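Local atomic coordinates of CalS10 (Micromonospora echinospora, PDB entry 6UK5), a protein that probably transfers a methyl group from S-adenosylmethionine to an amino pentose in the biosynthesis of calicheamicin. Residues E24-Y30 against R177-R181. Residues are numbered along the deposited sequence; the frame is centred on the assembly and turned at random.
Sequences EVYEAAY and RTVAR. With SAM (S-adenosylmethionine), chain D.
E24 and R177 carry the charged part of this contact: OE2 of E24 lies 2.7 Å from NH1 of R177, a salt bridge in which the carboxylate and guanidinium planes are only 13° apart, the two side chains running past each other in opposite directions. The same guanidinium makes a weak hydrogen bond from NH2 to the backbone O of E24 at 3.5 Å, nearly straight at 165° and met at the edge in plane. R177 thus reaches both the carboxylate and the main chain of one residue, while its NE pairs with E174. An extended chain from CG to NE gives R177 this span, and E24 meets it with CG anti to the backbone N.

Apolar packing adjoins the ion pair. CG1 of V25 comes within 3.9 Å of CG1 of V179, and CG2 of V179 lies over one face of the R177 guanidinium, offset toward its rim.

At the other end of the interface, NH1 of R181 makes a loose van der Waals contact with CB of A29 at 4.2 Å; the charge of this arginine is met by D170 at NH2 and E196 at NH1.

Cofactor binding belongs to the same helix. OH of Y26 donates a hydrogen bond to OXT of S-adenosylmethionine at 2.6 Å, with the carboxylate oxygen in the plane of the ring at its edge. A phenylalanine here lacks the hydroxyl, and the cofactor's carboxylate would probably be left without this donor and less firmly fixed.

Segment 24-30 of helix 20-32 crosses segment 177-181 of strand 177-188 at -74°, the two axes 10.0 Å apart at closest approach. With V25, A28 and A29 turned to the strand and Y26 reaching the cofactor, the helix lies between the sheet of antiparallel strands 165-174, 177-188 and 191-202 and the S-adenosylmethionine pocket, where W37, E83, D105 and M106 supply further hydrogen bonds. W198 of strand 191-202 also touches V25 and V179.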
loop_
_atom_site.group_PDB
_atom_site.type_symbol
_atom_site.label_atom_id
_atom_site.label_comp_id
_atom_site.label_asym_id
_atom_site.label_seq_id
_atom_site.Cartn_x
_atom_site.Cartn_y
_atom_site.Cartn_z
ATOM N N GLU A 24 4.684 -14.881 5.177
ATOM C CA GLU A 24 5.729 -13.892 5.422
ATOM C C GLU A 24 5.147 -12.557 5.875
ATOM O O GLU A 24 5.745 -11.861 6.704
ATOM C CB GLU A 24 6.562 -13.715 4.152
ATOM C CG GLU A 24 7.736 -12.762 4.281
ATOM C CD GLU A 24 8.278 -12.341 2.938
ATOM O OE1 GLU A 24 8.016 -13.053 1.943
ATOM O OE2 GLU A 24 8.956 -11.294 2.885
ATOM N N VAL A 25 3.982 -12.186 5.345
ATOM C CA VAL A 25 3.365 -10.887 5.583
ATOM C C VAL A 25 2.152 -10.976 6.491
ATOM O O VAL A 25 1.579 -9.935 6.844
ATOM C CB VAL A 25 2.972 -10.210 4.256
ATOM C CG1 VAL A 25 4.206 -9.876 3.435
ATOM C CG2 VAL A 25 2.025 -11.107 3.461
ATOM N N TYR A 26 1.744 -12.182 6.886
ATOM C CA TYR A 26 0.455 -12.352 7.548
ATOM C C TYR A 26 0.384 -11.620 8.884
ATOM O O TYR A 26 -0.651 -11.032 9.218
ATOM C CB TYR A 26 0.198 -13.851 7.723
ATOM C CG TYR A 26 -0.699 -14.218 8.872
ATOM C CD1 TYR A 26 -0.170 -14.693 10.064
ATOM C CD2 TYR A 26 -2.074 -14.109 8.763
ATOM C CE1 TYR A 26 -0.987 -15.039 11.119
ATOM C CE2 TYR A 26 -2.899 -14.449 9.812
ATOM C CZ TYR A 26 -2.353 -14.917 10.987
ATOM O OH TYR A 26 -3.176 -15.261 12.034
ATOM N N GLU A 27 1.470 -11.619 9.654
ATOM C CA GLU A 27 1.433 -10.968 10.962
ATOM C C GLU A 27 1.552 -9.451 10.841
ATOM O O GLU A 27 0.876 -8.710 11.563
ATOM C CB GLU A 27 2.535 -11.522 11.862
ATOM C CG GLU A 27 2.654 -13.031 11.818
ATOM C CD GLU A 27 3.668 -13.559 12.809
ATOM O OE1 GLU A 27 3.514 -13.283 14.020
ATOM O OE2 GLU A 27 4.624 -14.238 12.372
ATOM N N ALA A 28 2.421 -8.980 9.943
ATOM C CA ALA A 28 2.601 -7.547 9.749
ATOM C C ALA A 28 1.274 -6.815 9.592
ATOM O O ALA A 28 1.091 -5.722 10.142
ATOM C CB ALA A 28 3.478 -7.306 8.518
ATOM N N ALA A 29 0.336 -7.395 8.847
ATOM C CA ALA A 29 -0.912 -6.693 8.566
ATOM C C ALA A 29 -1.756 -6.525 9.823
ATOM O O ALA A 29 -2.175 -5.411 10.161
ATOM C CB ALA A 29 -1.700 -7.442 7.491
ATOM N N TYR A 30 -2.018 -7.623 10.531
ATOM C CA TYR A 30 -2.928 -7.559 11.668
ATOM C C TYR A 30 -2.316 -6.813 12.845
ATOM O O TYR A 30 -3.047 -6.197 13.630
ATOM C CB TYR A 30 -3.335 -8.978 12.053
ATOM C CG TYR A 30 -4.163 -9.632 10.971
ATOM C CD1 TYR A 30 -5.487 -9.270 10.759
ATOM C CD2 TYR A 30 -3.604 -10.588 10.133
ATOM C CE1 TYR A 30 -6.238 -9.860 9.756
ATOM C CE2 TYR A 30 -4.344 -11.183 9.129
ATOM C CZ TYR A 30 -5.660 -10.815 8.942
ATOM O OH TYR A 30 -6.398 -11.406 7.941
ATOM N N ARG A 177 11.581 -3.412 2.863
ATOM C CA ARG A 177 10.424 -3.850 2.092
ATOM C C ARG A 177 9.228 -2.980 2.456
ATOM O O ARG A 177 9.120 -2.493 3.584
ATOM C CB ARG A 177 10.106 -5.332 2.302
ATOM C CG ARG A 177 9.670 -5.701 3.694
ATOM C CD ARG A 177 9.039 -7.072 3.681
ATOM N NE ARG A 177 8.324 -7.358 4.915
ATOM C CZ ARG A 177 7.624 -8.467 5.124
ATOM N NH1 ARG A 177 7.548 -9.393 4.179
ATOM N NH2 ARG A 177 7.002 -8.647 6.278
ATOM N N THR A 178 8.330 -2.802 1.492
ATOM C CA THR A 178 7.018 -2.211 1.719
ATOM C C THR A 178 5.946 -3.204 1.297
ATOM O O THR A 178 6.077 -3.873 0.267
ATOM C CB THR A 178 6.850 -0.914 0.940
ATOM O OG1 THR A 178 6.089 -1.163 -0.246
ATOM C CG2 THR A 178 8.199 -0.398 0.551
ATOM N N VAL A 179 4.888 -3.295 2.096
ATOM C CA VAL A 179 3.832 -4.275 1.893
ATOM C C VAL A 179 2.507 -3.531 1.800
ATOM O O VAL A 179 2.105 -2.845 2.748
ATOM C CB VAL A 179 3.811 -5.308 3.030
ATOM C CG1 VAL A 179 2.725 -6.343 2.800
ATOM C CG2 VAL A 179 5.186 -5.954 3.165
ATOM N N ALA A 180 1.841 -3.663 0.657
ATOM C CA ALA A 180 0.511 -3.119 0.436
ATOM C C ALA A 180 -0.496 -4.255 0.329
ATOM O O ALA A 180 -0.184 -5.338 -0.176
ATOM C CB ALA A 180 0.462 -2.266 -0.835
ATOM N N ARG A 181 -1.708 -4.004 0.815
ATOM C CA ARG A 181 -2.765 -5.000 0.748
ATOM C C ARG A 181 -4.097 -4.311 0.509
ATOM O O ARG A 181 -4.415 -3.323 1.178
ATOM C CB ARG A 181 -2.859 -5.834 2.027
ATOM C CG ARG A 181 -3.689 -7.096 1.833
ATOM C CD ARG A 181 -4.198 -7.645 3.144
ATOM N NE ARG A 181 -5.210 -6.769 3.723
ATOM C CZ ARG A 181 -5.770 -6.952 4.913
ATOM N NH1 ARG A 181 -5.401 -7.976 5.673
ATOM N NH2 ARG A 181 -6.690 -6.101 5.349
HETATM N N SAM D . -3.820 -19.166 15.758
HETATM C CA SAM D . -3.539 -18.577 14.489
HETATM C C SAM D . -3.170 -17.066 14.610
HETATM O O SAM D . -3.889 -16.337 15.337
HETATM O OXT SAM D . -2.176 -16.693 13.955
HETATM C CB SAM D . -4.744 -18.749 13.554
HETATM C CG SAM D . -4.252 -18.594 12.126
HETATM S SD SAM D . -5.728 -18.236 11.149
HETATM C CE SAM D . -4.996 -17.465 9.715
HETATM C "C5'" SAM D . -6.297 -19.826 10.434
HETATM C "C4'" SAM D . -5.310 -20.999 10.374
HETATM O "O4'" SAM D . -6.057 -22.229 10.378
HETATM C "C3'" SAM D . -4.427 -21.025 9.124
HETATM O "O3'" SAM D . -3.068 -20.754 9.458
HETATM C "C2'" SAM D . -4.574 -22.456 8.570
HETATM O "O2'" SAM D . -3.311 -23.052 8.297
HETATM C "C1'" SAM D . -5.304 -23.198 9.689
HETATM N N9 SAM D . -6.216 -24.239 9.233
HETATM C C8 SAM D . -7.298 -24.099 8.401
HETATM N N7 SAM D . -7.986 -25.200 8.228
HETATM C C5 SAM D . -7.318 -26.132 9.003
HETATM C C6 SAM D . -7.555 -27.494 9.271
HETATM N N6 SAM D . -8.549 -28.197 8.720
HETATM N N1 SAM D . -6.720 -28.122 10.125
HETATM C C2 SAM D . -5.711 -27.431 10.663
HETATM N N3 SAM D . -5.379 -26.151 10.476
HETATM C C4 SAM D . -6.227 -25.555 9.633
#